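Local coordinates for Stk_08120 (Sulfolobus tokodaii str. 7, PDB 2EJX), which belongs to the thermoacidophile-specific DUF3211 family of Bet v 1-like proteins and probably acts as a fatty acid carrier, at residues Lys9-Asn14 / Glu124-Ile129; Val19-Phe24 / Asn94-Ile99. All blocks are in the same frame, centred on the assembly; numbering follows the deposited sequence.

Interaction 1: Lys9-Asn14 / Glu124-Ile129; sequences KEIKTN and ENIDEI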
loop_
_atom_site.group_PDB
_atom_site.type_symbol
_atom_site.label_atom_id
_atom_site.label_comp_id
_atom_site.label_asym_id
_atom_site.label_seq_id
_atom_site.Cartn_x
_atom_site.Cartn_y
_atom_site.Cartn_z
ATOM N N LYS A 9 -6.207 0.022 8.866
ATOM C CA LYS A 9 -7.522 0.156 8.272
ATOM C C LYS A 9 -8.004 -1.226 7.911
ATOM O O LYS A 9 -7.284 -1.980 7.279
ATOM C CB LYS A 9 -7.435 1.038 6.989
ATOM C CG LYS A 9 -8.835 1.312 6.336
ATOM C CD LYS A 9 -9.522 2.466 7.091
ATOM C CE LYS A 9 -10.981 2.635 6.670
ATOM N NZ LYS A 9 -11.558 3.705 7.558
ATOM N N GLU A 10 -9.253 -1.539 8.272
ATOM C CA GLU A 10 -9.903 -2.753 7.864
ATOM C C GLU A 10 -10.616 -2.425 6.587
ATOM O O GLU A 10 -11.180 -1.329 6.475
ATOM C CB GLU A 10 -10.944 -3.158 8.923
ATOM C CG GLU A 10 -11.744 -4.361 8.530
ATOM C CD GLU A 10 -12.634 -4.852 9.645
ATOM O OE1 GLU A 10 -13.793 -4.425 9.686
ATOM O OE2 GLU A 10 -12.156 -5.649 10.482
ATOM N N ILE A 11 -10.540 -3.340 5.616
ATOM C CA ILE A 11 -11.263 -3.203 4.364
ATOM C C ILE A 11 -12.126 -4.424 4.169
ATOM O O ILE A 11 -11.640 -5.568 4.255
ATOM C CB ILE A 11 -10.280 -3.065 3.186
ATOM C CG1 ILE A 11 -9.424 -1.798 3.372
ATOM C CG2 ILE A 11 -11.046 -3.066 1.781
ATOM C CD1 ILE A 11 -8.614 -1.381 2.161
ATOM N N LYS A 12 -13.395 -4.172 3.835
ATOM C CA LYS A 12 -14.367 -5.190 3.498
ATOM C C LYS A 12 -14.527 -5.254 1.978
ATOM O O LYS A 12 -14.629 -4.214 1.318
ATOM C CB LYS A 12 -15.708 -4.841 4.153
ATOM C CG LYS A 12 -15.650 -4.860 5.694
ATOM C CD LYS A 12 -16.067 -6.280 6.159
ATOM C CE LYS A 12 -15.880 -6.512 7.642
ATOM N NZ LYS A 12 -15.947 -8.003 7.938
ATOM N N THR A 13 -14.561 -6.463 1.428
ATOM C CA THR A 13 -14.668 -6.634 -0.021
ATOM C C THR A 13 -15.561 -7.808 -0.405
ATOM O O THR A 13 -15.590 -8.830 0.271
ATOM C CB THR A 13 -13.255 -6.811 -0.685
ATOM O OG1 THR A 13 -13.375 -7.038 -2.098
ATOM C CG2 THR A 13 -12.520 -8.008 -0.091
ATOM N N ASN A 14 -16.338 -7.615 -1.468
ATOM C CA ASN A 14 -17.054 -8.687 -2.137
ATOM C C ASN A 14 -16.315 -9.237 -3.344
ATOM O O ASN A 14 -16.855 -10.073 -4.090
ATOM C CB ASN A 14 -18.399 -8.154 -2.617
ATOM C CG ASN A 14 -19.393 -7.986 -1.504
ATOM O OD1 ASN A 14 -19.286 -8.621 -0.451
ATOM N ND2 ASN A 14 -20.416 -7.179 -1.759
ATOM N N GLU A 124 -13.480 2.770 1.107
ATOM C CA GLU A 124 -14.783 3.206 0.590
ATOM C C GLU A 124 -15.010 2.837 -0.857
ATOM O O GLU A 124 -16.165 2.716 -1.263
ATOM C CB GLU A 124 -14.965 4.732 0.771
ATOM C CG GLU A 124 -15.155 5.178 2.227
ATOM C CD GLU A 124 -14.819 6.648 2.458
ATOM O OE1 GLU A 124 -14.560 7.396 1.470
ATOM O OE2 GLU A 124 -14.776 7.049 3.648
ATOM N N ASN A 125 -13.926 2.673 -1.637
ATOM C CA ASN A 125 -13.995 2.418 -3.073
ATOM C C ASN A 125 -13.358 1.090 -3.536
ATOM O O ASN A 125 -13.136 0.871 -4.718
ATOM C CB ASN A 125 -13.357 3.602 -3.812
ATOM C CG ASN A 125 -14.137 4.906 -3.565
ATOM O OD1 ASN A 125 -15.272 5.091 -4.097
ATOM N ND2 ASN A 125 -13.576 5.777 -2.723
ATOM N N ILE A 126 -13.095 0.188 -2.601
ATOM C CA ILE A 126 -12.191 -0.953 -2.920
ATOM C C ILE A 126 -12.701 -1.813 -4.052
ATOM O O ILE A 126 -11.948 -2.170 -4.961
ATOM C CB ILE A 126 -11.908 -1.846 -1.645
ATOM C CG1 ILE A 126 -10.901 -2.942 -1.942
ATOM C CG2 ILE A 126 -13.204 -2.376 -1.083
ATOM C CD1 ILE A 126 -9.509 -2.454 -2.359
ATOM N N ASP A 127 -13.996 -2.112 -4.061
ATOM C CA ASP A 127 -14.461 -3.070 -5.075
ATOM C C ASP A 127 -14.464 -2.504 -6.530
ATOM O O ASP A 127 -14.205 -3.269 -7.483
ATOM C CB ASP A 127 -15.804 -3.642 -4.666
ATOM C CG ASP A 127 -15.656 -4.702 -3.581
ATOM O OD1 ASP A 127 -14.508 -5.035 -3.185
ATOM O OD2 ASP A 127 -16.692 -5.252 -3.172
ATOM N N GLU A 128 -14.756 -1.199 -6.655
ATOM C CA GLU A 128 -14.695 -0.446 -7.928
ATOM C C GLU A 128 -13.238 -0.306 -8.365
ATOM O O GLU A 128 -12.910 -0.535 -9.516
ATOM C CB GLU A 128 -15.341 0.953 -7.806
ATOM C CG GLU A 128 -16.858 0.956 -7.388
ATOM C CD GLU A 128 -17.175 1.030 -5.848
ATOM O OE1 GLU A 128 -16.344 0.674 -4.967
ATOM O OE2 GLU A 128 -18.307 1.481 -5.506
ATOM N N ILE A 129 -12.350 -0.001 -7.420
ATOM C CA ILE A 129 -10.900 0.083 -7.778
ATOM C C ILE A 129 -10.393 -1.303 -8.310
ATOM O O ILE A 129 -9.723 -1.423 -9.357
ATOM C CB ILE A 129 -10.105 0.552 -6.555
ATOM C CG1 ILE A 129 -10.371 2.058 -6.309
ATOM C CG2 ILE A 129 -8.584 0.205 -6.778
ATOM C CD1 ILE A 129 -10.001 2.542 -4.890
#
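Thr13 and Asn14, just past the end of strand 7-12, are both held by the carboxylate of Asp127 on helix 105-137. Each oxygen offers its syn lone pair to a different donor. The hydroxyl OG1 of Thr13 donates to Asp127 OD1 at 2.5 Å, a short bond, while the backbone N of Asn14 donates to Asp127 OD2 at 2.9 Å with an N-H...O angle of 158°. A two-pronged grip of this kind fixes the rotation of the carboxylate. With OG1 anti to the backbone N (chi1 177°), Thr13 brings its hydroxyl to the helix, and the same oxygen also takes a hydrogen bond from Gln15 N. The bonds received by the acid are likely to favour its charged form.

Next to this polar clasp, at the preceding helix residue, the packing is tight and mostly apolar. Ile11 CG2 lies 3.7 Å from Ile126 CG2, and the latter methyl also sits against a carbonyl oxygen, 3.3 Å from Lys12 O. The solvent side is looser: the side chain of Asn14 is exposed, the CB of Lys12 points away from the helix and its NZ bonds to Thr95 OG1, and Lys9 NZ stays 6.1 Å from Glu124 OE2, pairing instead with Asp120.

The helix is kinked here, since the backbone N atoms of Asp127 and Glu128 lack bonds to the preceding turn. As in other Bet v 1-like, helix-grip folds, this long C-terminal helix packs against the antiparallel sheet; strand 7-12, at one border of that sheet, pairs with strand 95-102, while Ile11 also touches Leu122 and Ala123 of the helix.

Interaction 2: Val19-Phe24 / Asn94-Ile99; sequences VVMTIF and NTLQII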
loop_
_atom_site.group_PDB
_atom_site.type_symbol
_atom_site.label_atom_id
_atom_site.label_comp_id
_atom_site.label_asym_id
_atom_site.label_seq_id
_atom_site.Cartn_x
_atom_site.Cartn_y
_atom_site.Cartn_z
ATOM N N VAL A 19 -7.681 -12.727 -5.236
ATOM C CA VAL A 19 -7.347 -11.742 -6.274
ATOM C C VAL A 19 -6.969 -10.402 -5.670
ATOM O O VAL A 19 -5.990 -9.796 -6.096
ATOM C CB VAL A 19 -8.519 -11.630 -7.312
ATOM C CG1 VAL A 19 -8.280 -10.453 -8.290
ATOM C CG2 VAL A 19 -8.591 -12.963 -8.107
ATOM N N VAL A 20 -7.742 -9.947 -4.699
ATOM C CA VAL A 20 -7.463 -8.681 -4.055
ATOM C C VAL A 20 -6.087 -8.659 -3.382
ATOM O O VAL A 20 -5.323 -7.694 -3.512
ATOM C CB VAL A 20 -8.569 -8.338 -3.062
ATOM C CG1 VAL A 20 -8.242 -7.058 -2.302
ATOM C CG2 VAL A 20 -9.989 -8.192 -3.836
ATOM N N MET A 21 -5.821 -9.703 -2.608
ATOM C CA MET A 21 -4.503 -9.878 -1.973
ATOM C C MET A 21 -3.369 -9.871 -3.011
ATOM O O MET A 21 -2.305 -9.259 -2.794
ATOM C CB MET A 21 -4.480 -11.176 -1.159
ATOM C CG MET A 21 -5.350 -11.194 0.098
ATOM S SD MET A 21 -4.806 -9.948 1.322
ATOM C CE MET A 21 -3.267 -10.644 1.844
ATOM N N THR A 22 -3.550 -10.593 -4.108
ATOM C CA THR A 22 -2.570 -10.593 -5.190
ATOM C C THR A 22 -2.290 -9.201 -5.764
ATOM O O THR A 22 -1.135 -8.852 -5.999
ATOM C CB THR A 22 -2.952 -11.598 -6.331
ATOM O OG1 THR A 22 -3.066 -12.903 -5.780
ATOM C CG2 THR A 22 -1.876 -11.641 -7.410
ATOM N N ILE A 23 -3.344 -8.404 -6.001
ATOM C CA ILE A 23 -3.182 -7.039 -6.447
ATOM C C ILE A 23 -2.411 -6.197 -5.402
ATOM O O ILE A 23 -1.529 -5.438 -5.763
ATOM C CB ILE A 23 -4.556 -6.421 -6.917
ATOM C CG1 ILE A 23 -5.034 -7.187 -8.155
ATOM C CG2 ILE A 23 -4.511 -4.887 -7.163
ATOM C CD1 ILE A 23 -6.527 -6.859 -8.544
ATOM N N PHE A 24 -2.704 -6.375 -4.139
ATOM C CA PHE A 24 -1.997 -5.637 -3.088
ATOM C C PHE A 24 -0.502 -6.013 -3.038
ATOM O O PHE A 24 0.326 -5.177 -2.634
ATOM C CB PHE A 24 -2.684 -5.846 -1.724
ATOM C CG PHE A 24 -3.723 -4.810 -1.419
ATOM C CD1 PHE A 24 -3.340 -3.497 -1.142
ATOM C CD2 PHE A 24 -5.098 -5.138 -1.421
ATOM C CE1 PHE A 24 -4.291 -2.510 -0.869
ATOM C CE2 PHE A 24 -6.043 -4.168 -1.119
ATOM C CZ PHE A 24 -5.649 -2.859 -0.858
ATOM N N ASN A 94 -13.864 -12.072 3.306
ATOM C CA ASN A 94 -14.384 -10.778 2.841
ATOM C C ASN A 94 -13.719 -9.582 3.484
ATOM O O ASN A 94 -14.260 -8.504 3.416
ATOM C CB ASN A 94 -15.909 -10.646 3.088
ATOM C CG ASN A 94 -16.725 -11.641 2.290
ATOM O OD1 ASN A 94 -16.977 -11.448 1.088
ATOM N ND2 ASN A 94 -17.195 -12.695 2.967
ATOM N N THR A 95 -12.579 -9.786 4.159
ATOM C CA THR A 95 -12.012 -8.747 5.005
ATOM C C THR A 95 -10.497 -8.866 4.998
ATOM O O THR A 95 -9.955 -9.972 5.104
ATOM C CB THR A 95 -12.486 -8.867 6.484
ATOM O OG1 THR A 95 -13.868 -9.216 6.494
ATOM C CG2 THR A 95 -12.308 -7.563 7.223
ATOM N N LEU A 96 -9.834 -7.720 4.898
ATOM C CA LEU A 96 -8.423 -7.654 5.094
ATOM C C LEU A 96 -8.056 -6.511 6.026
ATOM O O LEU A 96 -8.895 -5.657 6.358
ATOM C CB LEU A 96 -7.668 -7.581 3.757
ATOM C CG LEU A 96 -7.888 -6.447 2.762
ATOM C CD1 LEU A 96 -7.085 -5.164 3.063
ATOM C CD2 LEU A 96 -7.547 -6.936 1.369
ATOM N N GLN A 97 -6.798 -6.521 6.463
ATOM C CA GLN A 97 -6.258 -5.432 7.283
ATOM C C GLN A 97 -5.002 -4.905 6.643
ATOM O O GLN A 97 -4.162 -5.691 6.210
ATOM C CB GLN A 97 -5.944 -5.966 8.720
ATOM C CG GLN A 97 -5.731 -4.868 9.805
ATOM C CD GLN A 97 -6.982 -4.098 10.267
ATOM O OE1 GLN A 97 -6.877 -3.009 10.845
ATOM N NE2 GLN A 97 -8.140 -4.656 10.036
ATOM N N ILE A 98 -4.851 -3.582 6.645
ATOM C CA ILE A 98 -3.631 -2.901 6.197
ATOM C C ILE A 98 -3.046 -2.210 7.418
ATOM O O ILE A 98 -3.776 -1.498 8.134
ATOM C CB ILE A 98 -3.932 -1.849 5.096
ATOM C CG1 ILE A 98 -4.670 -2.539 3.924
ATOM C CG2 ILE A 98 -2.655 -1.105 4.678
ATOM C CD1 ILE A 98 -4.960 -1.617 2.725
ATOM N N ILE A 99 -1.764 -2.479 7.669
ATOM C CA ILE A 99 -1.076 -1.876 8.797
ATOM C C ILE A 99 0.225 -1.290 8.253
ATOM O O ILE A 99 1.035 -2.026 7.699
ATOM C CB ILE A 99 -0.678 -2.919 9.883
ATOM C CG1 ILE A 99 -1.892 -3.732 10.345
ATOM C CG2 ILE A 99 -0.032 -2.230 11.075
ATOM C CD1 ILE A 99 -1.924 -5.149 9.727
#
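The ring of Phe24 meets Leu96 and Ile98 of strand 95-102, and both methyls approach obliquely from the same side of the ring plane, Leu96 CD2 near the CD2-CE2 bond and Ile98 CD1 near CE1 and CZ. CD2 of Leu96 lies 4.0 Å from Phe24 CE2, and CD1 of Ile98 lies 3.8 Å from Phe24 CE1, the isoleucine side chain crossing that of the phenylalanine at about a right angle. At the ring edge, in its plane, stands CG1 of Val20, one helical turn earlier, and Phe29 makes an edge-to-face stack with the same ring.

Leu96 is shared by three helix residues through a single methyl. Its CD2 is also 3.7 Å from Val20 CG1 and 4.1 Å from the sulfur SD of Met21. The bend at chi2 (-63°) brings SD of Met21 to the leucine methyl, and the two side chains slide past each other in opposite directions.

Helix 17-24 is the first of two short helices that follow the opening strand, a pairing characteristic of the Bet v 1-like fold. Its segment runs nearly parallel to that of the strand, at 19°, with the axes 10.5 Å apart, a separation bridged by the apolar side chains. Replacing Phe24 by an alanine would probably open a gap between helix and sheet, leaving the Leu96 and Ile98 methyls without the ring they pack against and Phe29 without its aromatic partner.

Around the contact, Phe24 and Leu96 both touch Ile88 of strand 82-92, Phe24 reaches Leu122 and Ile98 reaches Leu119, both on helix 105-137.

Neighbouring strands of one sheet carry the two contacts, whose centres lie about 9 Å apart: interaction 1 ties strand 7-12 to the long C-terminal helix, interaction 2 ties strand 95-102 to the short helix 17-24. The chemistry follows the depth. Interaction 2 is wholly buried and has no hydrogen bond across it, whereas interaction 1 is only partly buried and combines an apolar patch with a carboxylate clasp near solvent. Strand pairing couples them, with a probable hydrogen bond from Thr13 N to Asn94 O, and Leu122 of helix 105-137 touches both Ile11 and Phe24, so the apolar sides of the two contacts share one interior.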